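Local coordinates for putative NADH-depentdent flavin oxidoreductase (Cupriavidus metallidurans, PDB 5OCS), which is an ene-reductase of the Old Yellow Enzyme family that binds FMN and probably oxidises NADPH, at residues H252-A256 and E292-P296; T297-I303 and A318-I323. All blocks are in the same frame, centred on the assembly; numbering follows the deposited sequence.

Contact 1: residues H252-A256 and E292-P296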
loop_
_atom_site.group_PDB
_atom_site.type_symbol
_atom_site.label_atom_id
_atom_site.label_comp_id
_atom_site.label_asym_id
_atom_site.label_seq_id
_atom_site.Cartn_x
_atom_site.Cartn_y
_atom_site.Cartn_z
ATOM N N HIS D 252 26.718 6.314 25.415
ATOM C CA HIS D 252 26.942 5.911 26.837
ATOM C C HIS D 252 25.974 6.633 27.785
ATOM O O HIS D 252 25.391 6.018 28.701
ATOM C CB HIS D 252 28.417 6.139 27.321
ATOM C CG HIS D 252 29.414 5.145 26.790
ATOM N ND1 HIS D 252 29.382 3.805 27.105
ATOM C CD2 HIS D 252 30.496 5.313 25.999
ATOM C CE1 HIS D 252 30.385 3.186 26.512
ATOM N NE2 HIS D 252 31.067 4.075 25.819
ATOM N N GLU D 253 25.806 7.937 27.605
ATOM C CA GLU D 253 24.869 8.685 28.422
ATOM C C GLU D 253 23.447 8.221 28.241
ATOM O O GLU D 253 22.726 8.073 29.230
ATOM C CB GLU D 253 24.950 10.165 28.173
ATOM C CG GLU D 253 26.143 10.831 28.824
ATOM C CD GLU D 253 26.088 10.762 30.342
ATOM O OE1 GLU D 253 25.001 10.790 30.952
ATOM O OE2 GLU D 253 27.160 10.628 30.921
ATOM N N LEU D 254 23.063 7.960 26.988
ATOM C CA LEU D 254 21.706 7.451 26.714
ATOM C C LEU D 254 21.457 6.137 27.462
ATOM O O LEU D 254 20.425 5.970 28.112
ATOM C CB LEU D 254 21.504 7.251 25.210
ATOM C CG LEU D 254 21.408 8.577 24.457
ATOM C CD1 LEU D 254 21.596 8.381 22.964
ATOM C CD2 LEU D 254 20.078 9.227 24.729
ATOM N N LYS D 255 22.425 5.238 27.404
ATOM C CA LYS D 255 22.316 3.968 28.125
ATOM C C LYS D 255 22.148 4.161 29.634
ATOM O O LYS D 255 21.279 3.547 30.253
ATOM C CB LYS D 255 23.513 3.090 27.831
ATOM C CG LYS D 255 23.456 1.749 28.529
ATOM C CD LYS D 255 24.448 0.781 27.954
ATOM C CE LYS D 255 24.409 -0.547 28.712
ATOM N NZ LYS D 255 25.066 -1.581 27.869
ATOM N N ALA D 256 22.951 5.033 30.226
ATOM C CA ALA D 256 22.873 5.312 31.667
ATOM C C ALA D 256 21.567 5.988 32.053
ATOM O O ALA D 256 21.088 5.842 33.180
ATOM C CB ALA D 256 24.034 6.207 32.091
ATOM N N GLU D 292 31.012 -0.947 21.421
ATOM C CA GLU D 292 31.527 -0.210 22.581
ATOM C C GLU D 292 30.505 0.125 23.672
ATOM O O GLU D 292 30.865 0.208 24.839
ATOM C CB GLU D 292 32.192 1.092 22.148
ATOM C CG GLU D 292 33.431 0.907 21.278
ATOM C CD GLU D 292 34.261 2.155 21.143
ATOM O OE1 GLU D 292 34.070 3.113 21.913
ATOM O OE2 GLU D 292 35.111 2.181 20.245
ATOM N N VAL D 293 29.257 0.389 23.291
ATOM C CA VAL D 293 28.239 0.813 24.239
ATOM C C VAL D 293 27.302 -0.338 24.653
ATOM O O VAL D 293 26.837 -0.367 25.798
ATOM C CB VAL D 293 27.434 2.007 23.701
ATOM C CG1 VAL D 293 26.401 2.481 24.711
ATOM C CG2 VAL D 293 28.377 3.160 23.374
ATOM N N GLY D 294 26.987 -1.241 23.729
ATOM C CA GLY D 294 26.157 -2.417 24.046
ATOM C C GLY D 294 24.663 -2.163 24.158
ATOM O O GLY D 294 23.927 -3.050 24.570
ATOM N N LEU D 295 24.192 -0.966 23.821
ATOM C CA LEU D 295 22.743 -0.734 23.689
ATOM C C LEU D 295 22.261 -1.499 22.450
ATOM O O LEU D 295 23.026 -1.698 21.500
ATOM C CB LEU D 295 22.421 0.769 23.477
ATOM C CG LEU D 295 22.164 1.776 24.595
ATOM C CD1 LEU D 295 22.112 3.225 24.121
ATOM C CD2 LEU D 295 20.908 1.423 25.364
ATOM N N PRO D 296 20.971 -1.873 22.392
ATOM C CA PRO D 296 20.388 -2.281 21.111
ATOM C C PRO D 296 20.633 -1.173 20.063
ATOM O O PRO D 296 20.327 -0.009 20.339
ATOM C CB PRO D 296 18.897 -2.400 21.450
ATOM C CG PRO D 296 18.907 -2.844 22.863
ATOM C CD PRO D 296 20.036 -2.106 23.508
HETATM O O HOH W 1 33.514 3.655 24.565
#
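Val293 sets its CG2 methyl squarely over one face of the His252 imidazole, 3.7 Å from CG2 to the ring centroid and only 10° off the ring normal, a well-centred CH-pi contact. The ring edge does different work: in its plane, His252 NE2 meets a water at 2.8 Å, and that water donates a hydrogen bond to Glu292 OE1. Apolar contact thus meets the face, and a water bridge the edge. Further along helix 244-256, Lys255 crosses to the other segment. Its CG stands anti to the backbone N (chi1 -179°) and the chain beyond is extended, which carries NZ as far as the carbonyl of Val293. There Lys255 NZ donates to Val293 O at 3.0 Å, in the carbonyl plane, with a C=O...N angle of 151°. The start of the same side chain is apolar in its contacts: Lys255 CB lies 3.7 Å from Leu295 CG, the two side chains running antiparallel alongside each other. Deeper in, Leu254 CB approaches Leu295 CD1 at 4.2 Å, while Leu254 also packs on Leu212 and Phe215 of helix 204-221.

In the second shell, Arg288 forms a salt bridge with Glu292 OE2, while OE1 faces the bridging water. Gly294 takes a positive phi as the chain leaves helix 284-293, and this turn brings Leu295 back against helix 244-256. The lysine thus donates to a carbonyl at the helix C terminus, where a positive charge would be expected to suit the helix dipole. Here two neighbouring outer helices of a TIM barrel pack together at their C-terminal ends, with buried Val293, Leu254 and Leu295 inside and exposed His252, Lys255 and Glu292 toward solvent, just before the chain drops into strand 297-300.

Contact 2: residues T297-I303 and A318-I323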
loop_
_atom_site.group_PDB
_atom_site.type_symbol
_atom_site.label_atom_id
_atom_site.label_comp_id
_atom_site.label_asym_id
_atom_site.label_seq_id
_atom_site.Cartn_x
_atom_site.Cartn_y
_atom_site.Cartn_z
ATOM N N THR D 297 21.243 -1.527 18.949
ATOM C CA THR D 297 21.759 -0.552 18.018
ATOM C C THR D 297 21.008 -0.725 16.730
ATOM O O THR D 297 21.114 -1.751 16.057
ATOM C CB THR D 297 23.264 -0.742 17.808
ATOM O OG1 THR D 297 23.900 -0.599 19.082
ATOM C CG2 THR D 297 23.805 0.257 16.839
ATOM N N MET D 298 20.227 0.280 16.381
ATOM C CA MET D 298 19.568 0.297 15.088
ATOM C C MET D 298 20.448 1.072 14.125
ATOM O O MET D 298 20.916 2.108 14.483
ATOM C CB MET D 298 18.211 1.012 15.139
ATOM C CG MET D 298 17.299 0.668 16.277
ATOM S SD MET D 298 15.672 1.492 15.966
ATOM C CE MET D 298 14.831 1.129 17.506
ATOM N N ALA D 299 20.681 0.565 12.935
ATOM C CA ALA D 299 21.497 1.230 11.964
ATOM C C ALA D 299 20.673 1.568 10.736
ATOM O O ALA D 299 19.951 0.713 10.208
ATOM C CB ALA D 299 22.637 0.342 11.553
ATOM N N VAL D 300 20.806 2.813 10.283
ATOM C CA VAL D 300 20.295 3.196 8.960
ATOM C C VAL D 300 21.047 2.386 7.944
ATOM O O VAL D 300 22.312 2.395 7.928
ATOM C CB VAL D 300 20.525 4.667 8.668
ATOM C CG1 VAL D 300 20.147 4.978 7.216
ATOM C CG2 VAL D 300 19.693 5.520 9.606
ATOM N N GLY D 301 20.296 1.632 7.153
ATOM C CA GLY D 301 20.825 0.799 6.105
ATOM C C GLY D 301 20.456 1.357 4.740
ATOM O O GLY D 301 19.290 1.194 4.289
ATOM N N LEU D 302 21.422 1.977 4.054
ATOM C CA LEU D 302 21.169 2.504 2.703
ATOM C C LEU D 302 21.383 1.376 1.725
ATOM O O LEU D 302 22.331 1.380 0.960
ATOM C CB LEU D 302 22.081 3.712 2.405
ATOM C CG LEU D 302 21.932 4.878 3.374
ATOM C CD1 LEU D 302 22.932 5.961 2.944
ATOM C CD2 LEU D 302 20.530 5.455 3.471
ATOM N N ILE D 303 20.488 0.388 1.788
ATOM C CA ILE D 303 20.590 -0.857 1.077
ATOM C C ILE D 303 19.302 -1.174 0.363
ATOM O O ILE D 303 18.257 -0.603 0.680
ATOM C CB ILE D 303 20.985 -2.009 2.035
ATOM C CG1 ILE D 303 19.921 -2.218 3.127
ATOM C CG2 ILE D 303 22.329 -1.708 2.682
ATOM C CD1 ILE D 303 18.778 -3.125 2.715
ATOM N N ALA D 318 24.835 -4.377 13.514
ATOM C CA ALA D 318 23.669 -3.733 14.111
ATOM C C ALA D 318 22.709 -4.816 14.589
ATOM O O ALA D 318 22.796 -5.957 14.132
ATOM C CB ALA D 318 22.974 -2.798 13.106
ATOM N N ASP D 319 21.819 -4.457 15.501
ATOM C CA ASP D 319 20.757 -5.348 15.969
ATOM C C ASP D 319 19.453 -5.188 15.206
ATOM O O ASP D 319 18.684 -6.151 15.082
ATOM C CB ASP D 319 20.514 -5.079 17.438
ATOM C CG ASP D 319 21.782 -5.169 18.236
ATOM O OD1 ASP D 319 22.342 -6.277 18.194
ATOM O OD2 ASP D 319 22.221 -4.172 18.831
ATOM N N ILE D 320 19.216 -3.981 14.711
ATOM C CA ILE D 320 18.027 -3.658 13.927
ATOM C C ILE D 320 18.516 -2.828 12.752
ATOM O O ILE D 320 19.453 -2.010 12.906
ATOM C CB ILE D 320 17.036 -2.859 14.779
ATOM C CG1 ILE D 320 16.465 -3.748 15.900
ATOM C CG2 ILE D 320 15.925 -2.287 13.899
ATOM C CD1 ILE D 320 15.706 -2.973 16.934
ATOM N N ILE D 321 17.940 -3.051 11.570
ATOM C CA ILE D 321 18.307 -2.281 10.406
ATOM C C ILE D 321 17.093 -1.483 10.025
ATOM O O ILE D 321 16.011 -2.068 9.814
ATOM C CB ILE D 321 18.849 -3.102 9.212
ATOM C CG1 ILE D 321 19.122 -2.195 7.973
ATOM C CG2 ILE D 321 17.938 -4.277 8.833
ATOM C CD1 ILE D 321 19.859 -2.900 6.862
ATOM N N SER D 322 17.258 -0.173 9.899
ATOM C CA SER D 322 16.186 0.653 9.356
ATOM C C SER D 322 16.330 0.856 7.856
ATOM O O SER D 322 17.424 1.091 7.350
ATOM C CB SER D 322 16.049 1.989 10.112
ATOM O OG SER D 322 17.114 2.904 9.864
ATOM N N ILE D 323 15.206 0.757 7.146
ATOM C CA ILE D 323 15.198 0.826 5.694
ATOM C C ILE D 323 14.229 1.895 5.246
ATOM O O ILE D 323 13.116 1.964 5.751
ATOM C CB ILE D 323 14.849 -0.521 5.073
ATOM C CG1 ILE D 323 15.910 -1.567 5.416
ATOM C CG2 ILE D 323 14.836 -0.419 3.557
ATOM C CD1 ILE D 323 15.493 -2.974 5.103
#
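Thr297 O is gripped by two successive amides: Asp319 N at 2.9 Å, in the carbonyl plane, and Ile320 N at 3.2 Å, tilted 32° from it. Asp319 answers with its side chain, taking the Thr297 N-H on the anti lone pair of OD2 at 2.8 Å, while its OD1 forms a salt bridge with Lys290. From here the strands run parallel, and the ladder continues from Ala299 N to Ile320 O, Ser322 N to Ala299 O and Gly301 N to Ser322 O.

Met298 and Ile320 lie side by side on one face, with Met298 CG 3.8 Å from Ile320 CB. Ser322 is on that face too; its OG sits 3.3 Å from Val300 CA and is hydrogen-bonded to His263. On the face of Ala299 and Ile321, Ala299 CB meets Ala318 CB at 3.5 Å. With CG1 between backbone N and carbonyl carbon (chi1 62°), Ile303 turns it toward Ile321, where Ile303 CG1 meets Ile321 CD1. Leu302, and Ala324 just beyond strand 320-323, are FMN-binding residues. Regular amide pairing, with the Asp319 carboxylate at its start, thus fixes the register of the last two barrel strands.

In the fold
From the N terminus, the chain completes helix 244-256, runs through barrel strand 262-265 and returns on helix 284-293, where contact 1 closes this excursion by joining the ends of the two helices. Leu295 and Pro296 then lead directly into strand 297-300, the start of contact 2. A right-handed beta-alpha-beta crossover through helix 306-314 brings in strand 320-323, and contact 2 closes it. The two are in series, neither nested nor crossed; the centres of contact 1 and contact 2 lie about 17 Å apart. They meet where Pro296 CA packs 3.5 Å from Asp319 OD2. Contact 1 joins two helices of the outer layer, contact 2 the seventh and eighth strands of the barrel wall.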